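PDB 5N3U: phycocyanobilin lyase subunit alpha from Nostoc sp. PCC 7120, which forms a lyase with CpcF and is probably required for attaching the phycocyanobilin chromophore to the CpcA subunit of phycocyanin. Local coordinates for residues T161-H173 with A182-Y195. Numbering follows the deposited sequence.
Sequences TDAIPLIQPFLEH and AARAMYQLTQEPVY
Met186 O is gripped twice by Thr190, a residue that meets Ile164 CD1 across the contact through its methyl CG2. Thr190 N and Thr190 OG1 come to that carbonyl from opposite faces of its plane, the hydroxyl OG1 lying 2.8 Å from Met186 O and 40° out of the plane. The same OG1 accepts from Glu192 N in an ST turn, tying the helix end to the turn that leads into helix 193-203.

The contact is mostly apolar, with no direct hydrogen bond between the two segments. Ile167 is a knob in a hole made by Ala182, Ala185, Met186 and Leu189: its CG2, anti to the backbone N, lies 3.8 Å from Met186 SD, while CD1, on the other branch, meets Leu189 CD1 at 3.6 Å. Leu189 also lays its CB along Ile164 CG1, and its CD2 reaches Thr161 CG2. Bent at both chi2 (-56°) and chi3 (-69°), the Met186 chain brings CE alongside the extended chain of Gln168, which it crosses at about a right angle, 3.8 Å from Gln168 OE1, and against Ile164 CG2. At the other end, Leu171 spreads its branches: CD2 sits 3.5 Å from Ala183 N, and CD1 meets Tyr195 CE1 obliquely. The Tyr195 ring is clamped between Met186 CB over one face and Val194 CG1 over the other. A water in the plane of the ring at its edge lies 2.7 Å from Tyr195 OH and takes a weak bond from Gln168 NE2.

Within a HEAT-repeat region, the short helix 164-167 and its flanking turns pack on the C-terminal half of helix 176-190. Leu152 of helix 148-157 touches both Ile167 and Phe170, helix 193-203 covers Leu171 and Ala183 with Leu198, and helix 208-221 receives Arg184, salt-bridged to Asp217.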
ATOM      1  N   THR A 161     -16.273 -35.940   1.878  1.00 25.21           N
ATOM      2  CA  THR A 161     -16.146 -36.810   3.039  1.00 31.04           C
ATOM      3  C   THR A 161     -15.515 -38.180   2.803  1.00 30.56           C
ATOM      4  O   THR A 161     -14.877 -38.738   3.694  1.00 31.93           O
ATOM      5  CB  THR A 161     -17.515 -37.005   3.722  1.00 32.86           C
ATOM      6  OG1 THR A 161     -18.463 -37.381   2.719  1.00 30.79           O
ATOM      7  CG2 THR A 161     -17.893 -35.728   4.419  1.00 31.15           C
ATOM      8  N   ASP A 162     -15.631 -38.697   1.600  1.00 30.89           N
ATOM      9  CA  ASP A 162     -14.938 -39.938   1.261  1.00 34.65           C
ATOM     10  C   ASP A 162     -13.446 -39.843   1.396  1.00 31.59           C
ATOM     11  O   ASP A 162     -12.825 -40.829   1.559  1.00 31.92           O
ATOM     12  CB  ASP A 162     -15.130 -40.308  -0.181  1.00 39.10           C
ATOM     13  CG  ASP A 162     -16.516 -40.776  -0.485  1.00 46.73           C
ATOM     14  OD1 ASP A 162     -17.226 -41.247   0.433  1.00 48.28           O
ATOM     15  OD2 ASP A 162     -16.877 -40.666  -1.682  1.00 45.36           O
ATOM     16  N   ALA A 163     -12.883 -38.650   1.396  1.00 30.83           N
ATOM     17  CA  ALA A 163     -11.444 -38.500   1.461  1.00 29.20           C
ATOM     18  C   ALA A 163     -10.899 -38.490   2.846  1.00 27.13           C
ATOM     19  O   ALA A 163      -9.673 -38.433   3.016  1.00 24.12           O
ATOM     20  CB  ALA A 163     -11.029 -37.203   0.717  1.00 27.21           C
ATOM     21  N   ILE A 164     -11.756 -38.452   3.861  1.00 25.76           N
ATOM     22  CA  ILE A 164     -11.288 -38.403   5.249  1.00 23.74           C
ATOM     23  C   ILE A 164     -10.145 -39.325   5.577  1.00 22.02           C
ATOM     24  O   ILE A 164      -9.183 -38.881   6.131  1.00 24.83           O
ATOM     25  CB  ILE A 164     -12.454 -38.620   6.256  1.00 26.61           C
ATOM     26  CG1 ILE A 164     -13.308 -37.354   6.285  1.00 27.27           C
ATOM     27  CG2 ILE A 164     -11.929 -38.954   7.666  1.00 28.16           C
ATOM     28  CD1 ILE A 164     -14.717 -37.530   6.890  1.00 30.92           C
ATOM     29  N   PRO A 165     -10.228 -40.627   5.263  1.00 29.37           N
ATOM     30  CA  PRO A 165      -9.139 -41.543   5.662  1.00 26.16           C
ATOM     31  C   PRO A 165      -7.826 -41.236   4.917  1.00 28.31           C
ATOM     32  O   PRO A 165      -6.763 -41.566   5.399  1.00 27.98           O
ATOM     33  CB  PRO A 165      -9.611 -42.899   5.180  1.00 30.21           C
ATOM     34  CG  PRO A 165     -10.996 -42.767   4.755  1.00 31.63           C
ATOM     35  CD  PRO A 165     -11.338 -41.316   4.596  1.00 27.25           C
ATOM     36  N   LEU A 166      -7.908 -40.560   3.742  1.00 26.22           N
ATOM     37  CA  LEU A 166      -6.711 -40.136   3.032  1.00 24.57           C
ATOM     38  C   LEU A 166      -6.135 -38.844   3.597  1.00 24.26           C
ATOM     39  O   LEU A 166      -4.942 -38.645   3.605  1.00 22.27           O
ATOM     40  CB  LEU A 166      -7.018 -39.942   1.581  1.00 27.43           C
ATOM     41  CG  LEU A 166      -7.721 -41.067   0.848  1.00 32.70           C
ATOM     42  CD1 LEU A 166      -7.945 -40.596  -0.594  1.00 34.10           C
ATOM     43  CD2 LEU A 166      -6.926 -42.355   0.846  1.00 35.51           C
ATOM     44  N   ILE A 167      -7.002 -38.023   4.160  1.00 22.71           N
ATOM     45  CA  ILE A 167      -6.649 -36.776   4.720  1.00 20.58           C
ATOM     46  C   ILE A 167      -6.080 -36.905   6.111  1.00 21.48           C
ATOM     47  O   ILE A 167      -5.052 -36.279   6.431  1.00 20.26           O
ATOM     48  CB  ILE A 167      -7.867 -35.824   4.738  1.00 21.78           C
ATOM     49  CG1 ILE A 167      -8.259 -35.464   3.323  1.00 22.24           C
ATOM     50  CG2 ILE A 167      -7.548 -34.578   5.548  1.00 22.27           C
ATOM     51  CD1 ILE A 167      -9.578 -34.774   3.250  1.00 24.84           C
ATOM     52  N   GLN A 168      -6.712 -37.725   6.950  1.00 22.47           N
ATOM     53  CA  GLN A 168      -6.339 -37.826   8.359  1.00 22.07           C
ATOM     54  C   GLN A 168      -4.863 -38.071   8.663  1.00 20.65           C
ATOM     55  O   GLN A 168      -4.313 -37.385   9.461  1.00 21.17           O
ATOM     56  CB  GLN A 168      -7.178 -38.925   9.010  1.00 25.65           C
ATOM     57  CG  GLN A 168      -6.968 -38.981  10.509  1.00 29.88           C
ATOM     58  CD  GLN A 168      -8.145 -39.704  11.245  1.00 37.12           C
ATOM     59  OE1 GLN A 168      -9.114 -40.151  10.620  1.00 40.76           O
ATOM     60  NE2 GLN A 168      -8.101 -39.708  12.562  1.00 37.98           N
ATOM     61  N   PRO A 169      -4.164 -38.942   7.877  1.00 19.56           N
ATOM     62  CA  PRO A 169      -2.741 -39.127   8.046  1.00 22.17           C
ATOM     63  C   PRO A 169      -1.871 -37.870   7.894  1.00 22.70           C
ATOM     64  O   PRO A 169      -0.797 -37.698   8.518  1.00 21.62           O
ATOM     65  CB  PRO A 169      -2.441 -40.157   6.973  1.00 24.37           C
ATOM     66  CG  PRO A 169      -3.668 -40.902   6.840  1.00 25.43           C
ATOM     67  CD  PRO A 169      -4.709 -39.847   6.902  1.00 21.77           C
ATOM     68  N   PHE A 170      -2.331 -36.906   7.083  1.00 20.96           N
ATOM     69  CA  PHE A 170      -1.579 -35.669   6.907  1.00 19.67           C
ATOM     70  C   PHE A 170      -1.540 -34.820   8.121  1.00 21.51           C
ATOM     71  O   PHE A 170      -0.730 -33.877   8.207  1.00 21.19           O
ATOM     72  CB  PHE A 170      -2.091 -34.865   5.677  1.00 20.32           C
ATOM     73  CG  PHE A 170      -1.702 -35.515   4.346  1.00 20.44           C
ATOM     74  CD1 PHE A 170      -2.415 -36.570   3.859  1.00 19.53           C
ATOM     75  CD2 PHE A 170      -0.549 -35.129   3.694  1.00 19.48           C
ATOM     76  CE1 PHE A 170      -2.046 -37.192   2.670  1.00 24.28           C
ATOM     77  CE2 PHE A 170      -0.157 -35.739   2.489  1.00 20.40           C
ATOM     78  CZ  PHE A 170      -0.913 -36.743   1.983  1.00 20.10           C
ATOM     79  N   LEU A 171      -2.348 -35.141   9.144  1.00 20.80           N
ATOM     80  CA  LEU A 171      -2.133 -34.399  10.371  1.00 24.01           C
ATOM     81  C   LEU A 171      -0.739 -34.616  10.968  1.00 25.81           C
ATOM     82  O   LEU A 171      -0.347 -33.815  11.837  1.00 27.42           O
ATOM     83  CB  LEU A 171      -3.178 -34.775  11.436  1.00 24.02           C
ATOM     84  CG  LEU A 171      -4.623 -34.397  11.167  1.00 22.57           C
ATOM     85  CD1 LEU A 171      -5.589 -35.312  11.940  1.00 25.36           C
ATOM     86  CD2 LEU A 171      -4.892 -32.909  11.508  1.00 24.26           C
ATOM     87  N   GLU A 172      -0.061 -35.722  10.602  1.00 24.86           N
ATOM     88  CA  GLU A 172       1.343 -36.031  11.042  1.00 29.67           C
ATOM     89  C   GLU A 172       2.393 -35.773   9.986  1.00 30.50           C
ATOM     90  O   GLU A 172       3.542 -36.134  10.137  1.00 27.57           O
ATOM     91  CB  GLU A 172       1.426 -37.517  11.592  1.00 33.57           C
ATOM     92  CG  GLU A 172       0.408 -37.642  12.738  1.00 43.32           C
ATOM     93  CD  GLU A 172       0.468 -38.948  13.555  1.00 56.01           C
ATOM     94  OE1 GLU A 172       0.935 -39.955  12.967  1.00 60.28           O
ATOM     95  OE2 GLU A 172       0.002 -38.978  14.752  1.00 54.74           O
ATOM     96  N   HIS A 173       2.016 -35.059   8.925  1.00 26.65           N
ATOM     97  CA  HIS A 173       3.032 -34.672   7.947  1.00 24.97           C
ATOM     98  C   HIS A 173       4.101 -33.817   8.641  1.00 25.22           C
ATOM     99  O   HIS A 173       3.795 -33.012   9.511  1.00 25.44           O
ATOM    100  CB  HIS A 173       2.367 -33.887   6.785  1.00 24.78           C
ATOM    101  CG  HIS A 173       3.260 -33.759   5.594  1.00 23.94           C
ATOM    102  ND1 HIS A 173       4.247 -32.825   5.534  1.00 23.89           N
ATOM    103  CD2 HIS A 173       3.341 -34.465   4.463  1.00 23.60           C
ATOM    104  CE1 HIS A 173       4.939 -32.969   4.411  1.00 22.52           C
ATOM    105  NE2 HIS A 173       4.388 -33.958   3.748  1.00 24.77           N
ATOM    106  N   ALA A 182      -4.580 -30.061   6.944  1.00 19.97           N
ATOM    107  CA  ALA A 182      -5.236 -31.303   7.263  1.00 20.05           C
ATOM    108  C   ALA A 182      -6.191 -31.078   8.468  1.00 19.20           C
ATOM    109  O   ALA A 182      -7.309 -31.570   8.452  1.00 19.91           O
ATOM    110  CB  ALA A 182      -4.221 -32.375   7.594  1.00 23.64           C
ATOM    111  N   ALA A 183      -5.781 -30.244   9.422  1.00 20.36           N
ATOM    112  CA  ALA A 183      -6.688 -29.888  10.564  1.00 19.44           C
ATOM    113  C   ALA A 183      -7.905 -29.175  10.127  1.00 19.41           C
ATOM    114  O   ALA A 183      -9.038 -29.523  10.450  1.00 17.57           O
ATOM    115  CB  ALA A 183      -5.950 -29.092  11.569  1.00 21.14           C
ATOM    116  N   ARG A 184      -7.711 -28.220   9.220  1.00 19.93           N
ATOM    117  CA  ARG A 184      -8.864 -27.589   8.620  1.00 21.28           C
ATOM    118  C   ARG A 184      -9.785 -28.435   7.882  1.00 19.57           C
ATOM    119  O   ARG A 184     -11.024 -28.383   8.062  1.00 20.35           O
ATOM    120  CB  ARG A 184      -8.387 -26.425   7.715  1.00 24.71           C
ATOM    121  CG  ARG A 184      -9.489 -25.722   6.988  1.00 28.16           C
ATOM    122  CD  ARG A 184      -8.766 -25.038   5.855  1.00 36.26           C
ATOM    123  NE  ARG A 184      -9.378 -23.934   5.122  1.00 38.73           N
ATOM    124  CZ  ARG A 184     -10.234 -24.017   4.138  1.00 44.20           C
ATOM    125  NH1 ARG A 184     -10.832 -25.186   3.761  1.00 47.79           N
ATOM    126  NH2 ARG A 184     -10.564 -22.856   3.569  1.00 44.08           N
ATOM    127  N   ALA A 185      -9.244 -29.256   7.015  1.00 19.44           N
ATOM    128  CA  ALA A 185     -10.076 -30.165   6.288  1.00 19.50           C
ATOM    129  C   ALA A 185     -10.781 -31.191   7.194  1.00 20.05           C
ATOM    130  O   ALA A 185     -11.975 -31.468   7.038  1.00 20.00           O
ATOM    131  CB  ALA A 185      -9.293 -30.893   5.262  1.00 20.20           C
ATOM    132  N   MET A 186     -10.044 -31.686   8.178  1.00 20.37           N
ATOM    133  CA  MET A 186     -10.672 -32.650   9.064  1.00 20.77           C
ATOM    134  C   MET A 186     -11.868 -32.051   9.818  1.00 21.94           C
ATOM    135  O   MET A 186     -12.921 -32.703   9.979  1.00 24.39           O
ATOM    136  CB  MET A 186      -9.617 -33.207   9.989  1.00 22.90           C
ATOM    137  CG  MET A 186      -8.678 -34.271   9.356  1.00 23.56           C
ATOM    138  SD  MET A 186      -9.483 -35.679   8.654  1.00 24.11           S
ATOM    139  CE  MET A 186     -10.135 -36.547  10.161  1.00 28.27           C
ATOM    140  N   TYR A 187     -11.694 -30.854  10.319  1.00 20.13           N
ATOM    141  CA  TYR A 187     -12.821 -30.159  10.929  1.00 22.67           C
ATOM    142  C   TYR A 187     -14.007 -29.954   9.990  1.00 24.84           C
ATOM    143  O   TYR A 187     -15.181 -30.245  10.306  1.00 23.78           O
ATOM    144  CB  TYR A 187     -12.393 -28.861  11.517  1.00 23.85           C
ATOM    145  CG  TYR A 187     -13.566 -28.246  12.297  1.00 25.27           C
ATOM    146  CD1 TYR A 187     -14.512 -27.427  11.658  1.00 26.88           C
ATOM    147  CD2 TYR A 187     -13.740 -28.526  13.635  1.00 26.75           C
ATOM    148  CE1 TYR A 187     -15.588 -26.884  12.368  1.00 29.36           C
ATOM    149  CE2 TYR A 187     -14.811 -27.991  14.354  1.00 27.81           C
ATOM    150  CZ  TYR A 187     -15.733 -27.189  13.718  1.00 30.79           C
ATOM    151  OH  TYR A 187     -16.806 -26.654  14.391  1.00 34.65           O
ATOM    152  N   GLN A 188     -13.743 -29.493   8.770  1.00 26.21           N
ATOM    153  CA  GLN A 188     -14.824 -29.297   7.861  1.00 23.56           C
ATOM    154  C   GLN A 188     -15.549 -30.505   7.549  1.00 25.51           C
ATOM    155  O   GLN A 188     -16.752 -30.476   7.426  1.00 26.71           O
ATOM    156  CB  GLN A 188     -14.364 -28.637   6.539  1.00 28.24           C
ATOM    157  CG  GLN A 188     -13.943 -27.243   6.707  1.00 28.59           C
ATOM    158  CD  GLN A 188     -13.429 -26.645   5.365  1.00 34.21           C
ATOM    159  OE1 GLN A 188     -12.412 -27.072   4.813  1.00 33.78           O
ATOM    160  NE2 GLN A 188     -14.083 -25.677   4.900  1.00 32.69           N
ATOM    161  N   LEU A 189     -14.858 -31.620   7.413  1.00 22.61           N
ATOM    162  CA  LEU A 189     -15.488 -32.833   7.013  1.00 22.34           C
ATOM    163  C   LEU A 189     -16.080 -33.669   8.149  1.00 27.48           C
ATOM    164  O   LEU A 189     -16.940 -34.485   7.866  1.00 25.02           O
ATOM    165  CB  LEU A 189     -14.524 -33.729   6.259  1.00 24.94           C
ATOM    166  CG  LEU A 189     -13.984 -33.022   4.976  1.00 26.90           C
ATOM    167  CD1 LEU A 189     -12.841 -33.797   4.331  1.00 27.12           C
ATOM    168  CD2 LEU A 189     -15.093 -32.887   3.950  1.00 28.44           C
ATOM    169  N   THR A 190     -15.587 -33.530   9.351  1.00 24.31           N
ATOM    170  CA  THR A 190     -16.155 -34.243  10.496  1.00 27.34           C
ATOM    171  C   THR A 190     -16.862 -33.389  11.583  1.00 32.25           C
ATOM    172  O   THR A 190     -17.539 -33.935  12.457  1.00 28.93           O
ATOM    173  CB  THR A 190     -15.025 -34.990  11.277  1.00 23.79           C
ATOM    174  OG1 THR A 190     -14.232 -34.068  11.999  1.00 23.30           O
ATOM    175  CG2 THR A 190     -14.133 -35.859  10.395  1.00 28.88           C
ATOM    176  N   GLN A 191     -16.611 -32.085  11.598  1.00 28.12           N
ATOM    177  CA  GLN A 191     -17.082 -31.165  12.608  1.00 30.97           C
ATOM    178  C   GLN A 191     -16.602 -31.491  14.023  1.00 32.27           C
ATOM    179  O   GLN A 191     -17.186 -31.042  14.964  1.00 29.75           O
ATOM    180  CB  GLN A 191     -18.614 -31.098  12.521  1.00 37.06           C
ATOM    181  CG  GLN A 191     -19.084 -30.528  11.186  1.00 41.93           C
ATOM    182  CD  GLN A 191     -18.624 -29.082  11.055  1.00 43.44           C
ATOM    183  OE1 GLN A 191     -17.688 -28.743  10.306  1.00 52.22           O
ATOM    184  NE2 GLN A 191     -19.256 -28.229  11.780  1.00 39.13           N
ATOM    185  N   GLU A 192     -15.485 -32.198  14.183  1.00 26.10           N
ATOM    186  CA  GLU A 192     -14.979 -32.519  15.532  1.00 28.59           C
ATOM    187  C   GLU A 192     -14.122 -31.426  16.098  1.00 27.67           C
ATOM    188  O   GLU A 192     -13.095 -31.085  15.528  1.00 28.15           O
ATOM    189  CB  GLU A 192     -14.131 -33.785  15.486  1.00 27.93           C
ATOM    190  CG  GLU A 192     -14.940 -34.980  15.187  1.00 28.40           C
ATOM    191  CD  GLU A 192     -15.698 -35.463  16.394  1.00 29.84           C
ATOM    192  OE1 GLU A 192     -15.442 -34.967  17.520  1.00 32.86           O
ATOM    193  OE2 GLU A 192     -16.567 -36.286  16.184  1.00 34.46           O
ATOM    194  N   PRO A 193     -14.498 -30.896  17.283  1.00 29.36           N
ATOM    195  CA  PRO A 193     -13.751 -29.819  17.897  1.00 30.03           C
ATOM    196  C   PRO A 193     -12.337 -30.018  18.054  1.00 26.90           C
ATOM    197  O   PRO A 193     -11.583 -29.025  17.997  1.00 27.75           O
ATOM    198  CB  PRO A 193     -14.364 -29.753  19.330  1.00 30.87           C
ATOM    199  CG  PRO A 193     -15.794 -30.018  19.041  1.00 30.42           C
ATOM    200  CD  PRO A 193     -15.754 -31.155  18.054  1.00 29.93           C
ATOM    201  N   VAL A 194     -11.892 -31.251  18.326  1.00 24.75           N
ATOM    202  CA  VAL A 194     -10.440 -31.459  18.461  1.00 24.70           C
ATOM    203  C   VAL A 194      -9.591 -30.877  17.265  1.00 21.01           C
ATOM    204  O   VAL A 194      -8.500 -30.352  17.474  1.00 21.76           O
ATOM    205  CB  VAL A 194     -10.097 -32.957  18.639  1.00 27.87           C
ATOM    206  CG1 VAL A 194     -10.407 -33.734  17.374  1.00 25.17           C
ATOM    207  CG2 VAL A 194      -8.682 -33.168  19.071  1.00 28.50           C
ATOM    208  N   TYR A 195     -10.155 -30.905  16.094  1.00 21.44           N
ATOM    209  CA  TYR A 195      -9.438 -30.394  14.890  1.00 20.97           C
ATOM    210  C   TYR A 195      -9.460 -28.868  14.881  1.00 24.09           C
ATOM    211  O   TYR A 195      -8.462 -28.237  14.563  1.00 24.77           O
ATOM    212  CB  TYR A 195     -10.052 -30.988  13.628  1.00 20.41           C
ATOM    213  CG  TYR A 195      -9.874 -32.457  13.584  1.00 21.53           C
ATOM    214  CD1 TYR A 195      -8.641 -33.043  13.811  1.00 22.36           C
ATOM    215  CD2 TYR A 195     -10.964 -33.287  13.419  1.00 22.23           C
ATOM    216  CE1 TYR A 195      -8.494 -34.429  13.817  1.00 22.63           C
ATOM    217  CE2 TYR A 195     -10.813 -34.663  13.430  1.00 22.62           C
ATOM    218  CZ  TYR A 195      -9.609 -35.211  13.693  1.00 22.13           C
ATOM    219  OH  TYR A 195      -9.565 -36.580  13.693  1.00 25.43           O
TER
HETATM  220  O   HOH W   1      -7.269 -37.578  14.625  1.00 41.02           O